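Local coordinates for protein synaptotagmin-1 (Arabidopsis thaliana, PDB 7AS6) that helps maintain plasma membrane integrity during freezing and osmotic stress, the part described here being its first C2 domain, which probably binds calcium and phospholipids, at residues L74-Y79 and N93-K98; V33-S38 and E60-S65. All coordinates share one frame; numbering follows the deposited sequence.

Interaction 1 of 2, residues L74-Y79 and N93-K98; sequences LEFSVY and NVLALK
CG is anti to the carbonyl carbon in both Phe76 (chi1 -56°) and Leu74 (chi1 -70°), which turns the Phe76 ring toward Leu95 and brings Leu74 CG near Leu97. CB of Leu95 lies in the plane of the Phe76 ring, at its edge, 4.0 Å from CE2. Leu74, on the same face of the sheet as Phe76 and Leu95, crosses Leu97 at about a right angle, and their contact is made by methyl groups, Leu74 CD1 lying 3.7 Å from Leu97 CD2. Leu97 belongs to the 3-10 turn that follows the strand, so its contact carries the apolar row past the last strand pairing. Four backbone hydrogen bonds join the strands: Leu74 and Leu95 exchange one pair, with Leu74 N 2.8 Å from Leu95 O, and Phe76 and Asn93 the other. This antiparallel ladder belongs to the hairpin of strands 73-80 and 88-96, at one margin of a sheet in the C2 beta-sandwich. Leu74, Phe76 and Leu95 face the opposing sheet, where they touch strand 131-140. Between the two hydrogen-bonded pairs, Glu75 and Val94 form a non-hydrogen-bonded pair, their side chains on the other face. CA of Val94 makes a CA-H...O contact with Leu74 O at 3.2 Å. At the far end of the ladder, Asn93 OD1 accepts a bond from Val94 N (2.8 Å), while its ND2 donates to the backbone oxygen of Glu111.

Interaction 2 of 2, residues V33-S38 and E60-S65; sequences VKIKLS and EEFKFS. With EDO (1,2-ethanediol), chain H.
Ile35 meets two phenylalanines through two different branches. Its CD1 makes an off-centre CH-pi contact with the Phe62 ring, 4.2 Å from the centroid, while CG2 touches Phe64, 3.6 Å from CZ. The isoleucine side chain crosses each phenylalanine at about a right angle. Two residues further along the strand, Leu37 and Phe64 slide past each other in opposite directions, with Leu37 CB 3.9 Å from Phe64 CD2. Leu37 CG is anti to the backbone N (chi1 -179°), and beyond it CD2 lies 3.5 Å from the backbone O of Ser65. Around this apolar set, Val14 and Val10 of strand 8-18 touch Ile35 and Phe64 respectively, and Leu74 packs on both Ile35 and Leu37. Beyond Phe62, a 1,2-ethanediol, probably from the crystallisation liquor, puts C2 3.5 Å from ring atom CE1; its O2 donates to Glu60 OE1 (2.7 Å) and its O1 to Glu61 O. The other carboxylate oxygen of Glu60 bonds to Thr48 OG1. The strand axes run 8.9 Å apart and only 16° from parallel, a spacing filled by side chains, as expected of two facing sheets in the beta-sandwich of a C2 domain.

How the interactions relate
The centres of the two interactions lie about 9 Å apart within one C2 domain. Interaction 2 comes first along the chain and closes before interaction 1 opens; its second strand, 57-66, leads directly to strand 73-80. Strand 31-37 of interaction 2 neighbours strand 73-80 of interaction 1, and probable backbone hydrogen bonds join Lys34 to Ser77 and Lys36 to Glu75. On the inner face, Phe76 packs against Ile35, making the apolar layer continuous. Interaction 1 thus ties strands within one sheet, whereas interaction 2 spans the gap to the other. Both lie away from the cadmium-occupied site that probably binds calcium, and belong to the sandwich framework.

Interaction 1 of 2, residues L74-Y79 and N93-K98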
loop_
_atom_site.group_PDB
_atom_site.type_symbol
_atom_site.label_atom_id
_atom_site.label_comp_id
_atom_site.label_asym_id
_atom_site.label_seq_id
_atom_site.Cartn_x
_atom_site.Cartn_y
_atom_site.Cartn_z
ATOM N N LEU A 74 8.073 2.743 1.550
ATOM C CA LEU A 74 6.669 2.930 1.221
ATOM C C LEU A 74 5.838 2.751 2.477
ATOM O O LEU A 74 6.154 1.920 3.329
ATOM C CB LEU A 74 6.222 1.928 0.160
ATOM C CG LEU A 74 6.804 2.170 -1.230
ATOM C CD1 LEU A 74 6.730 0.894 -2.031
ATOM C CD2 LEU A 74 6.044 3.290 -1.933
ATOM N N GLU A 75 4.774 3.528 2.595
ATOM C CA GLU A 75 3.802 3.342 3.661
ATOM C C GLU A 75 2.457 3.025 3.030
ATOM O O GLU A 75 1.969 3.791 2.196
ATOM C CB GLU A 75 3.712 4.586 4.526
ATOM C CG GLU A 75 3.010 4.365 5.836
ATOM C CD GLU A 75 2.613 5.678 6.484
ATOM O OE1 GLU A 75 1.752 6.378 5.905
ATOM O OE2 GLU A 75 3.171 6.014 7.556
ATOM N N PHE A 76 1.889 1.878 3.388
ATOM C CA PHE A 76 0.555 1.492 2.959
ATOM C C PHE A 76 -0.417 1.659 4.119
ATOM O O PHE A 76 -0.136 1.241 5.247
ATOM C CB PHE A 76 0.522 0.049 2.482
ATOM C CG PHE A 76 1.504 -0.248 1.383
ATOM C CD1 PHE A 76 1.102 -0.221 0.050
ATOM C CD2 PHE A 76 2.822 -0.539 1.679
ATOM C CE1 PHE A 76 2.016 -0.487 -0.981
ATOM C CE2 PHE A 76 3.749 -0.804 0.657
ATOM C CZ PHE A 76 3.334 -0.783 -0.675
ATOM N N SER A 77 -1.567 2.257 3.845
ATOM C CA SER A 77 -2.572 2.455 4.882
ATOM C C SER A 77 -3.916 2.026 4.336
ATOM O O SER A 77 -4.349 2.509 3.286
ATOM C CB SER A 77 -2.600 3.903 5.336
ATOM O OG SER A 77 -1.337 4.250 5.866
ATOM N N VAL A 78 -4.555 1.106 5.023
ATOM C CA VAL A 78 -5.870 0.652 4.622
ATOM C C VAL A 78 -6.912 1.462 5.387
ATOM O O VAL A 78 -6.864 1.550 6.621
ATOM C CB VAL A 78 -6.028 -0.853 4.872
ATOM C CG1 VAL A 78 -7.382 -1.313 4.371
ATOM C CG2 VAL A 78 -4.889 -1.627 4.173
ATOM N N TYR A 79 -7.815 2.102 4.650
ATOM C CA TYR A 79 -8.891 2.915 5.197
ATOM C C TYR A 79 -10.221 2.283 4.843
ATOM O O TYR A 79 -10.342 1.556 3.859
ATOM C CB TYR A 79 -8.890 4.336 4.622
ATOM C CG TYR A 79 -7.788 5.221 5.116
ATOM C CD1 TYR A 79 -8.024 6.139 6.119
ATOM C CD2 TYR A 79 -6.512 5.147 4.583
ATOM C CE1 TYR A 79 -7.027 6.962 6.580
ATOM C CE2 TYR A 79 -5.500 5.974 5.046
ATOM C CZ TYR A 79 -5.773 6.883 6.044
ATOM O OH TYR A 79 -4.786 7.718 6.525
ATOM N N ASN A 93 1.182 -0.466 7.332
ATOM C CA ASN A 93 2.532 -0.983 7.512
ATOM C C ASN A 93 3.467 -0.307 6.519
ATOM O O ASN A 93 3.058 0.489 5.667
ATOM C CB ASN A 93 2.608 -2.500 7.357
ATOM C CG ASN A 93 3.596 -3.112 8.322
ATOM O OD1 ASN A 93 4.552 -2.457 8.737
ATOM N ND2 ASN A 93 3.352 -4.354 8.717
ATOM N N VAL A 94 4.735 -0.651 6.636
ATOM C CA VAL A 94 5.779 0.032 5.902
ATOM C C VAL A 94 6.569 -1.014 5.125
ATOM O O VAL A 94 6.508 -2.210 5.416
ATOM C CB VAL A 94 6.661 0.843 6.872
ATOM C CG1 VAL A 94 7.827 0.026 7.355
ATOM C CG2 VAL A 94 7.104 2.139 6.246
ATOM N N LEU A 95 7.282 -0.566 4.093
ATOM C CA LEU A 95 8.052 -1.491 3.260
ATOM C C LEU A 95 9.207 -0.727 2.631
ATOM O O LEU A 95 8.990 0.115 1.755
ATOM C CB LEU A 95 7.186 -2.141 2.186
ATOM C CG LEU A 95 7.954 -3.013 1.190
ATOM C CD1 LEU A 95 8.745 -4.079 1.920
ATOM C CD2 LEU A 95 7.024 -3.656 0.165
ATOM N N ALA A 96 10.425 -1.036 3.072
ATOM C CA ALA A 96 11.598 -0.314 2.605
ATOM C C ALA A 96 11.913 -0.708 1.176
ATOM O O ALA A 96 11.761 -1.867 0.789
ATOM C CB ALA A 96 12.801 -0.603 3.500
ATOM N N LEU A 97 12.348 0.268 0.384
ATOM C CA LEU A 97 12.738 -0.038 -0.980
ATOM C C LEU A 97 14.045 -0.826 -1.045
ATOM O O LEU A 97 14.314 -1.454 -2.069
ATOM C CB LEU A 97 12.845 1.249 -1.800
ATOM C CG LEU A 97 11.550 2.047 -1.975
ATOM C CD1 LEU A 97 11.711 3.090 -3.078
ATOM C CD2 LEU A 97 10.389 1.111 -2.265
ATOM N N LYS A 98 14.845 -0.843 0.024
ATOM C CA LYS A 98 16.061 -1.653 -0.005
ATOM C C LYS A 98 15.765 -3.146 -0.079
ATOM O O LYS A 98 16.703 -3.944 -0.176
ATOM C CB LYS A 98 16.950 -1.349 1.210
ATOM C CG LYS A 98 16.451 -1.891 2.550
ATOM C CD LYS A 98 17.287 -1.342 3.710
ATOM C CE LYS A 98 16.721 -1.733 5.066
ATOM N NZ LYS A 98 17.067 -0.731 6.129
#

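Interaction 2 of 2, residues V33-S38 and E60-S65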
loop_
_atom_site.group_PDB
_atom_site.type_symbol
_atom_site.label_atom_id
_atom_site.label_comp_id
_atom_site.label_asym_id
_atom_site.label_seq_id
_atom_site.Cartn_x
_atom_site.Cartn_y
_atom_site.Cartn_z
ATOM N N VAL A 33 -6.791 1.571 -0.252
ATOM C CA VAL A 33 -5.425 1.683 0.265
ATOM C C VAL A 33 -4.820 3.020 -0.159
ATOM O O VAL A 33 -4.926 3.411 -1.325
ATOM C CB VAL A 33 -4.545 0.509 -0.223
ATOM C CG1 VAL A 33 -3.163 0.550 0.420
ATOM C CG2 VAL A 33 -5.229 -0.821 0.074
ATOM N N LYS A 34 -4.178 3.722 0.783
ATOM C CA LYS A 34 -3.320 4.859 0.448
ATOM C C LYS A 34 -1.857 4.414 0.451
ATOM O O LYS A 34 -1.424 3.656 1.327
ATOM C CB LYS A 34 -3.517 6.039 1.419
ATOM C CG LYS A 34 -4.885 6.724 1.298
ATOM C CD LYS A 34 -4.968 8.008 2.149
ATOM C CE LYS A 34 -6.381 8.624 2.121
ATOM N NZ LYS A 34 -6.562 9.785 3.059
ATOM N N ILE A 35 -1.098 4.858 -0.545
ATOM C CA ILE A 35 0.319 4.497 -0.662
ATOM C C ILE A 35 1.113 5.784 -0.735
ATOM O O ILE A 35 0.820 6.656 -1.564
ATOM C CB ILE A 35 0.620 3.616 -1.884
ATOM C CG1 ILE A 35 -0.197 2.326 -1.877
ATOM C CG2 ILE A 35 2.117 3.290 -1.945
ATOM C CD1 ILE A 35 -1.494 2.428 -2.669
ATOM N N LYS A 36 2.097 5.916 0.141
ATOM C CA LYS A 36 2.976 7.073 0.164
ATOM C C LYS A 36 4.418 6.589 0.115
ATOM O O LYS A 36 4.744 5.524 0.644
ATOM C CB LYS A 36 2.733 7.918 1.424
ATOM C CG LYS A 36 3.459 9.252 1.456
ATOM C CD LYS A 36 3.021 10.162 0.309
ATOM C CE LYS A 36 4.235 10.841 -0.355
ATOM N NZ LYS A 36 4.804 10.065 -1.522
ATOM N N LEU A 37 5.284 7.364 -0.519
ATOM C CA LEU A 37 6.711 7.074 -0.527
ATOM C C LEU A 37 7.429 8.136 0.295
ATOM O O LEU A 37 7.248 9.335 0.058
ATOM C CB LEU A 37 7.257 7.026 -1.952
ATOM C CG LEU A 37 8.746 6.691 -2.070
ATOM C CD1 LEU A 37 9.040 5.261 -1.640
ATOM C CD2 LEU A 37 9.208 6.942 -3.484
ATOM N N SER A 38 8.229 7.693 1.261
ATOM C CA SER A 38 8.896 8.624 2.158
ATOM C C SER A 38 9.855 9.516 1.383
ATOM O O SER A 38 10.328 9.170 0.296
ATOM C CB SER A 38 9.663 7.877 3.248
ATOM O OG SER A 38 10.689 7.069 2.694
ATOM N N GLU A 60 -4.105 -3.380 -8.402
ATOM C CA GLU A 60 -4.020 -2.037 -8.938
ATOM C C GLU A 60 -2.577 -1.581 -8.854
ATOM O O GLU A 60 -1.870 -1.874 -7.879
ATOM C CB GLU A 60 -4.976 -1.111 -8.168
ATOM C CG GLU A 60 -6.396 -1.191 -8.740
ATOM C CD GLU A 60 -7.449 -0.429 -7.910
ATOM O OE1 GLU A 60 -7.124 0.652 -7.364
ATOM O OE2 GLU A 60 -8.612 -0.906 -7.833
ATOM N N GLU A 61 -2.128 -0.892 -9.888
ATOM C CA GLU A 61 -0.709 -0.651 -10.071
ATOM C C GLU A 61 -0.416 0.836 -9.982
ATOM O O GLU A 61 -1.151 1.652 -10.540
ATOM C CB GLU A 61 -0.232 -1.193 -11.427
ATOM C CG GLU A 61 0.377 -2.579 -11.352
ATOM C CD GLU A 61 1.693 -2.672 -12.122
ATOM O OE1 GLU A 61 1.797 -2.023 -13.193
ATOM O OE2 GLU A 61 2.626 -3.378 -11.649
ATOM N N PHE A 62 0.675 1.173 -9.302
ATOM C CA PHE A 62 1.134 2.545 -9.130
ATOM C C PHE A 62 2.630 2.635 -9.430
ATOM O O PHE A 62 3.369 1.676 -9.203
ATOM C CB PHE A 62 0.870 3.011 -7.716
ATOM C CG PHE A 62 -0.541 2.796 -7.281
ATOM C CD1 PHE A 62 -1.497 3.742 -7.555
ATOM C CD2 PHE A 62 -0.909 1.629 -6.634
ATOM C CE1 PHE A 62 -2.805 3.552 -7.173
ATOM C CE2 PHE A 62 -2.198 1.424 -6.258
ATOM C CZ PHE A 62 -3.160 2.392 -6.532
ATOM N N LYS A 63 3.079 3.800 -9.912
ATOM C CA LYS A 63 4.493 4.065 -10.178
ATOM C C LYS A 63 4.991 5.239 -9.337
ATOM O O LYS A 63 4.317 6.271 -9.238
ATOM C CB LYS A 63 4.736 4.386 -11.655
ATOM C CG LYS A 63 4.634 3.214 -12.609
ATOM C CD LYS A 63 4.144 3.676 -13.990
ATOM C CE LYS A 63 4.745 5.024 -14.384
ATOM N NZ LYS A 63 3.854 5.783 -15.315
ATOM N N PHE A 64 6.181 5.084 -8.752
ATOM C CA PHE A 64 6.860 6.140 -8.010
ATOM C C PHE A 64 8.271 6.336 -8.549
ATOM O O PHE A 64 8.959 5.358 -8.866
ATOM C CB PHE A 64 6.955 5.814 -6.527
ATOM C CG PHE A 64 5.627 5.760 -5.828
ATOM C CD1 PHE A 64 4.900 4.576 -5.772
ATOM C CD2 PHE A 64 5.107 6.891 -5.214
ATOM C CE1 PHE A 64 3.666 4.526 -5.115
ATOM C CE2 PHE A 64 3.875 6.849 -4.551
ATOM C CZ PHE A 64 3.162 5.668 -4.504
ATOM N N SER A 65 8.709 7.594 -8.624
ATOM C CA SER A 65 10.108 7.895 -8.911
ATOM C C SER A 65 10.948 7.618 -7.673
ATOM O O SER A 65 10.586 8.024 -6.562
ATOM C CB SER A 65 10.273 9.350 -9.344
ATOM O OG SER A 65 9.717 9.566 -10.625
HETATM C C1 EDO H . -4.497 3.516 -10.277
HETATM O O1 EDO H . -3.655 2.994 -11.312
HETATM C C2 EDO H . -5.103 2.346 -9.504
HETATM O O2 EDO H . -6.157 2.818 -8.641
#